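Local coordinates for protein L-Ala-D/L-Glu Epimerase (Escherichia coli, PDB 1JPD) that belongs to the enolase superfamily of enzymes, joining an N-terminal capping domain to a C-terminal domain of the TIM-barrel type, at residues A[2-7]-A[35-39]; A[120-126]-A[319-324]. Numbering follows the deposited sequence.

In the fold
Antiparallel strand pairing can join quite different parts of a fold, as these two contacts illustrate. Contact 1 joins neighbours in sequence, strands 6-15 and 29-39 of the three-stranded N-terminal sheet, its centre about 27 Å from the centre of the chain. Contact 2, its centre about 14 Å from that of the chain, brings the C-terminal strand 321-323 back to the opening residues of strand 121-128, which runs on as the first barrel strand. Both are partly buried; their nearest atoms are about 20 Å apart. Contact 1 adds to a short backbone pairing a carboxylate that holds side chains beyond it, whereas contact 2 relies mainly on backbone hydrogen bonds, plus a glutamine and a water.

Contact 1: residues A[2-7]-A[35-39]. Residues 2, 3 of segment 2-7 come from a tag, linker or insertion.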
loop_
_atom_site.group_PDB
_atom_site.type_symbol
_atom_site.label_atom_id
_atom_site.label_comp_id
_atom_site.label_asym_id
_atom_site.label_seq_id
_atom_site.Cartn_x
_atom_site.Cartn_y
_atom_site.Cartn_z
ATOM N N SER A 2 -19.123 29.449 1.228
ATOM C CA SER A 2 -20.174 28.495 1.593
ATOM C C SER A 2 -19.675 27.340 2.476
ATOM O O SER A 2 -20.475 26.642 3.107
ATOM C CB SER A 2 -20.824 27.931 0.320
ATOM O OG SER A 2 -21.869 27.024 0.625
ATOM N N HIS A 3 -18.357 27.147 2.519
ATOM C CA HIS A 3 -17.754 26.080 3.318
ATOM C C HIS A 3 -16.491 26.557 4.042
ATOM O O HIS A 3 -15.398 26.487 3.486
ATOM C CB HIS A 3 -17.384 24.889 2.422
ATOM C CG HIS A 3 -18.538 24.311 1.660
ATOM N ND1 HIS A 3 -19.561 23.614 2.267
ATOM C CD2 HIS A 3 -18.823 24.320 0.337
ATOM C CE1 HIS A 3 -20.425 23.218 1.351
ATOM N NE2 HIS A 3 -20.001 23.632 0.171
ATOM N N MET A 4 -16.638 27.043 5.273
ATOM C CA MET A 4 -15.486 27.499 6.055
ATOM C C MET A 4 -15.010 26.354 6.961
ATOM O O MET A 4 -15.826 25.653 7.557
ATOM C CB MET A 4 -15.866 28.724 6.894
ATOM C CG MET A 4 -16.122 29.992 6.081
ATOM S SD MET A 4 -14.669 30.539 5.144
ATOM C CE MET A 4 -13.696 31.375 6.431
ATOM N N ARG A 5 -13.696 26.167 7.069
ATOM C CA ARG A 5 -13.154 25.071 7.876
ATOM C C ARG A 5 -11.978 25.434 8.784
ATOM O O ARG A 5 -11.297 26.435 8.578
ATOM C CB ARG A 5 -12.693 23.937 6.957
ATOM C CG ARG A 5 -13.702 23.461 5.922
ATOM C CD ARG A 5 -12.975 22.732 4.803
ATOM N NE ARG A 5 -13.865 22.179 3.786
ATOM C CZ ARG A 5 -13.482 21.908 2.541
ATOM N NH1 ARG A 5 -12.231 22.148 2.172
ATOM N NH2 ARG A 5 -14.345 21.397 1.668
ATOM N N THR A 6 -11.744 24.589 9.783
ATOM C CA THR A 6 -10.629 24.759 10.714
ATOM C C THR A 6 -9.689 23.564 10.493
ATOM O O THR A 6 -10.146 22.434 10.300
ATOM C CB THR A 6 -11.115 24.787 12.187
ATOM O OG1 THR A 6 -11.787 23.562 12.505
ATOM C CG2 THR A 6 -12.068 25.955 12.407
ATOM N N VAL A 7 -8.385 23.810 10.509
ATOM C CA VAL A 7 -7.416 22.746 10.274
ATOM C C VAL A 7 -6.481 22.508 11.448
ATOM O O VAL A 7 -5.947 23.447 12.036
ATOM C CB VAL A 7 -6.547 23.052 9.026
ATOM C CG1 VAL A 7 -5.531 21.943 8.807
ATOM C CG2 VAL A 7 -7.428 23.207 7.801
ATOM N N VAL A 35 -4.203 14.943 9.933
ATOM C CA VAL A 35 -4.850 16.201 9.603
ATOM C C VAL A 35 -6.334 16.101 9.904
ATOM O O VAL A 35 -7.047 15.268 9.339
ATOM C CB VAL A 35 -4.688 16.570 8.125
ATOM C CG1 VAL A 35 -5.609 17.749 7.785
ATOM C CG2 VAL A 35 -3.234 16.927 7.843
ATOM N N GLU A 36 -6.797 16.960 10.800
ATOM C CA GLU A 36 -8.198 16.979 11.180
ATOM C C GLU A 36 -8.866 18.235 10.626
ATOM O O GLU A 36 -8.424 19.350 10.894
ATOM C CB GLU A 36 -8.305 16.933 12.702
ATOM C CG GLU A 36 -9.712 17.020 13.244
ATOM C CD GLU A 36 -9.791 16.615 14.705
ATOM O OE1 GLU A 36 -10.671 17.145 15.416
ATOM O OE2 GLU A 36 -8.984 15.759 15.142
ATOM N N LEU A 37 -9.916 18.041 9.833
ATOM C CA LEU A 37 -10.665 19.148 9.235
ATOM C C LEU A 37 -12.005 19.290 9.950
ATOM O O LEU A 37 -12.570 18.302 10.415
ATOM C CB LEU A 37 -10.910 18.892 7.743
ATOM C CG LEU A 37 -9.694 18.706 6.832
ATOM C CD1 LEU A 37 -10.160 18.443 5.417
ATOM C CD2 LEU A 37 -8.817 19.939 6.877
ATOM N N GLU A 38 -12.515 20.514 10.036
ATOM C CA GLU A 38 -13.787 20.746 10.713
ATOM C C GLU A 38 -14.728 21.679 9.955
ATOM O O GLU A 38 -14.529 22.893 9.929
ATOM C CB GLU A 38 -13.537 21.311 12.108
ATOM C CG GLU A 38 -14.797 21.573 12.915
ATOM C CD GLU A 38 -14.901 20.680 14.133
ATOM O OE1 GLU A 38 -13.903 20.573 14.878
ATOM O OE2 GLU A 38 -15.980 20.090 14.355
ATOM N N GLU A 39 -15.753 21.090 9.347
ATOM C CA GLU A 39 -16.761 21.823 8.590
ATOM C C GLU A 39 -17.970 21.957 9.508
ATOM O O GLU A 39 -19.048 21.414 9.245
ATOM C CB GLU A 39 -17.139 21.047 7.323
ATOM C CG GLU A 39 -18.237 21.689 6.481
ATOM C CD GLU A 39 -17.699 22.426 5.269
ATOM O OE1 GLU A 39 -18.498 23.073 4.554
ATOM O OE2 GLU A 39 -16.476 22.356 5.021
#
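This contact is an antiparallel strand pairing at the outer end of the N-terminal domain's three-stranded sheet, where strand 6-15, an outermost strand, begins beside the last residues of strand 29-39. Thr6 and Glu38 form a hydrogen-bonded pair: Thr6 N donates to Glu38 O at 3.3 Å, and Glu38 N returns a weak bond to Thr6 O at 3.1 Å. Val7 and Leu37 follow as a non-hydrogen-bonded pair. Their side chains share a face of the sheet, with Val7 CG2 3.7 Å from Leu37 CD2, and helices pack there: Leu37 touches Leu98 of helix 89-104, while Val7 meets Val69 and Leu72 of helix 69-73. Ahead of the paired residues, side chains take over. In Glu39, OE2 accepts a hydrogen bond from Arg5 NE at 2.9 Å, part of a salt bridge, and OE1 one from ND1 of His3, an inserted residue, at 2.6 Å. Arg5 NH1 is engaged separately by the backbone oxygen of Leu76. Both oxygens of this buried acid are engaged: Arg5 supplies a native counter-charge, Arg105 adds a weak, long ion pair, and the bond from His3 comes with the insertion.

Contact 2: residues A[120-126]-A[319-324]; sequences ETVITAQ and TGELHL
Two short, extended strands, 121-123 and 321-323, run antiparallel at 159°, their axes approaching to 4.7 Å. Val122 faces Leu322 as the hydrogen-bonded pair (CA-CA 5.0 Å), flanked by the non-hydrogen-bonded pairs Thr121-His323 (CA-CA 4.7 Å) and Ile123-Glu321 (CA-CA 4.9 Å). Both backbone bonds of the central pair are 2.9 Å, Val122 N to Leu322 O and Leu322 N to Val122 O. Beyond them Leu324 N donates to Glu120 O (2.9 Å) and Thr124 N to Gly320 O (3.1 Å). Gly320, at positive phi (78°), donates its N to Gln126 OE1 (chi1 and chi2 m) at 3.1 Å. A water bonds Glu120 O (3.0 Å), Thr121 OG1 (chi1 m, 2.9 Å) and His323 ND1 (chi1 m, 3.0 Å); His323 NE2 bonds Thr318 OG1. Val122 (chi1 t) brings CG2 to 3.9 Å from Leu324 CD1. Further along, strand 121-128 joins the barrel, Gln126 pairing with 150-154 and Ala125 with Ala299. The C-terminal strand is an antiparallel addition beside the start of the first strand of an enolase-superfamily TIM-barrel domain.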
loop_
_atom_site.group_PDB
_atom_site.type_symbol
_atom_site.label_atom_id
_atom_site.label_comp_id
_atom_site.label_asym_id
_atom_site.label_seq_id
_atom_site.Cartn_x
_atom_site.Cartn_y
_atom_site.Cartn_z
ATOM N N GLU A 120 -17.151 -8.842 3.635
ATOM C CA GLU A 120 -17.102 -8.950 5.085
ATOM C C GLU A 120 -15.704 -9.328 5.565
ATOM O O GLU A 120 -15.307 -9.006 6.687
ATOM C CB GLU A 120 -18.122 -9.983 5.552
ATOM C CG GLU A 120 -18.275 -10.060 7.050
ATOM C CD GLU A 120 -19.436 -10.937 7.450
ATOM O OE1 GLU A 120 -19.403 -12.151 7.142
ATOM O OE2 GLU A 120 -20.385 -10.407 8.067
ATOM N N THR A 121 -14.958 -10.011 4.709
ATOM C CA THR A 121 -13.607 -10.429 5.045
ATOM C C THR A 121 -12.685 -10.181 3.859
ATOM O O THR A 121 -13.050 -10.445 2.713
ATOM C CB THR A 121 -13.569 -11.924 5.419
ATOM O OG1 THR A 121 -14.367 -12.143 6.590
ATOM C CG2 THR A 121 -12.148 -12.371 5.694
ATOM N N VAL A 122 -11.494 -9.659 4.141
ATOM C CA VAL A 122 -10.513 -9.375 3.100
ATOM C C VAL A 122 -9.236 -10.161 3.369
ATOM O O VAL A 122 -8.697 -10.113 4.478
ATOM C CB VAL A 122 -10.144 -7.871 3.065
ATOM C CG1 VAL A 122 -9.049 -7.634 2.037
ATOM C CG2 VAL A 122 -11.373 -7.026 2.754
ATOM N N ILE A 123 -8.756 -10.884 2.359
ATOM C CA ILE A 123 -7.522 -11.662 2.487
ATOM C C ILE A 123 -6.340 -10.706 2.386
ATOM O O ILE A 123 -6.193 -9.989 1.392
ATOM C CB ILE A 123 -7.383 -12.736 1.362
ATOM C CG1 ILE A 123 -8.474 -13.803 1.511
ATOM C CG2 ILE A 123 -5.993 -13.385 1.418
ATOM C CD1 ILE A 123 -8.407 -14.915 0.470
ATOM N N THR A 124 -5.505 -10.694 3.420
ATOM C CA THR A 124 -4.340 -9.824 3.442
ATOM C C THR A 124 -3.063 -10.646 3.480
ATOM O O THR A 124 -3.007 -11.703 4.095
ATOM C CB THR A 124 -4.374 -8.855 4.651
ATOM O OG1 THR A 124 -4.308 -9.591 5.879
ATOM C CG2 THR A 124 -5.657 -8.047 4.627
ATOM N N ALA A 125 -2.036 -10.147 2.809
ATOM C CA ALA A 125 -0.768 -10.841 2.741
ATOM C C ALA A 125 -0.041 -10.904 4.074
ATOM O O ALA A 125 0.149 -9.890 4.741
ATOM C CB ALA A 125 0.113 -10.175 1.712
ATOM N N GLN A 126 0.356 -12.110 4.462
ATOM C CA GLN A 126 1.102 -12.299 5.689
ATOM C C GLN A 126 2.560 -12.371 5.297
ATOM O O GLN A 126 2.928 -13.090 4.365
ATOM C CB GLN A 126 0.695 -13.590 6.383
ATOM C CG GLN A 126 -0.471 -13.401 7.303
ATOM C CD GLN A 126 -0.147 -12.509 8.496
ATOM O OE1 GLN A 126 -1.022 -11.814 9.005
ATOM N NE2 GLN A 126 1.102 -12.542 8.955
ATOM N N THR A 319 -4.750 -13.524 11.787
ATOM C CA THR A 319 -3.724 -13.993 10.855
ATOM C C THR A 319 -4.205 -14.134 9.398
ATOM O O THR A 319 -5.006 -15.012 9.073
ATOM C CB THR A 319 -3.109 -15.340 11.316
ATOM O OG1 THR A 319 -2.461 -15.173 12.588
ATOM C CG2 THR A 319 -2.078 -15.818 10.304
ATOM N N GLY A 320 -3.717 -13.245 8.533
ATOM C CA GLY A 320 -4.072 -13.290 7.125
ATOM C C GLY A 320 -5.430 -12.732 6.750
ATOM O O GLY A 320 -5.844 -12.838 5.589
ATOM N N GLU A 321 -6.134 -12.131 7.704
ATOM C CA GLU A 321 -7.451 -11.586 7.394
ATOM C C GLU A 321 -7.762 -10.232 8.015
ATOM O O GLU A 321 -7.296 -9.893 9.102
ATOM C CB GLU A 321 -8.548 -12.568 7.815
ATOM C CG GLU A 321 -8.319 -13.996 7.376
ATOM C CD GLU A 321 -9.490 -14.896 7.702
ATOM O OE1 GLU A 321 -9.993 -14.832 8.847
ATOM O OE2 GLU A 321 -9.900 -15.672 6.812
ATOM N N LEU A 322 -8.577 -9.471 7.301
ATOM C CA LEU A 322 -9.022 -8.168 7.748
ATOM C C LEU A 322 -10.535 -8.287 7.795
ATOM O O LEU A 322 -11.178 -8.454 6.756
ATOM C CB LEU A 322 -8.605 -7.087 6.747
ATOM C CG LEU A 322 -9.241 -5.714 6.950
ATOM C CD1 LEU A 322 -8.936 -5.198 8.348
ATOM C CD2 LEU A 322 -8.723 -4.765 5.889
ATOM N N HIS A 323 -11.100 -8.222 8.995
ATOM C CA HIS A 323 -12.546 -8.343 9.171
ATOM C C HIS A 323 -13.250 -6.997 9.185
ATOM O O HIS A 323 -13.004 -6.166 10.056
ATOM C CB HIS A 323 -12.845 -9.093 10.465
ATOM C CG HIS A 323 -12.227 -10.453 10.517
ATOM N ND1 HIS A 323 -12.642 -11.488 9.705
ATOM C CD2 HIS A 323 -11.195 -10.937 11.247
ATOM C CE1 HIS A 323 -11.889 -12.549 9.933
ATOM N NE2 HIS A 323 -11.003 -12.241 10.863
ATOM N N LEU A 324 -14.134 -6.791 8.216
ATOM C CA LEU A 324 -14.874 -5.540 8.105
ATOM C C LEU A 324 -16.324 -5.692 8.590
ATOM O O LEU A 324 -16.727 -6.829 8.924
ATOM C CB LEU A 324 -14.846 -5.057 6.646
ATOM C CG LEU A 324 -13.458 -4.873 6.008
ATOM C CD1 LEU A 324 -13.585 -4.405 4.561
ATOM C CD2 LEU A 324 -12.658 -3.866 6.816
ATOM O OXT LEU A 324 -17.047 -4.671 8.634
HETATM O O HOH W 1 -15.509 -10.918 9.004
#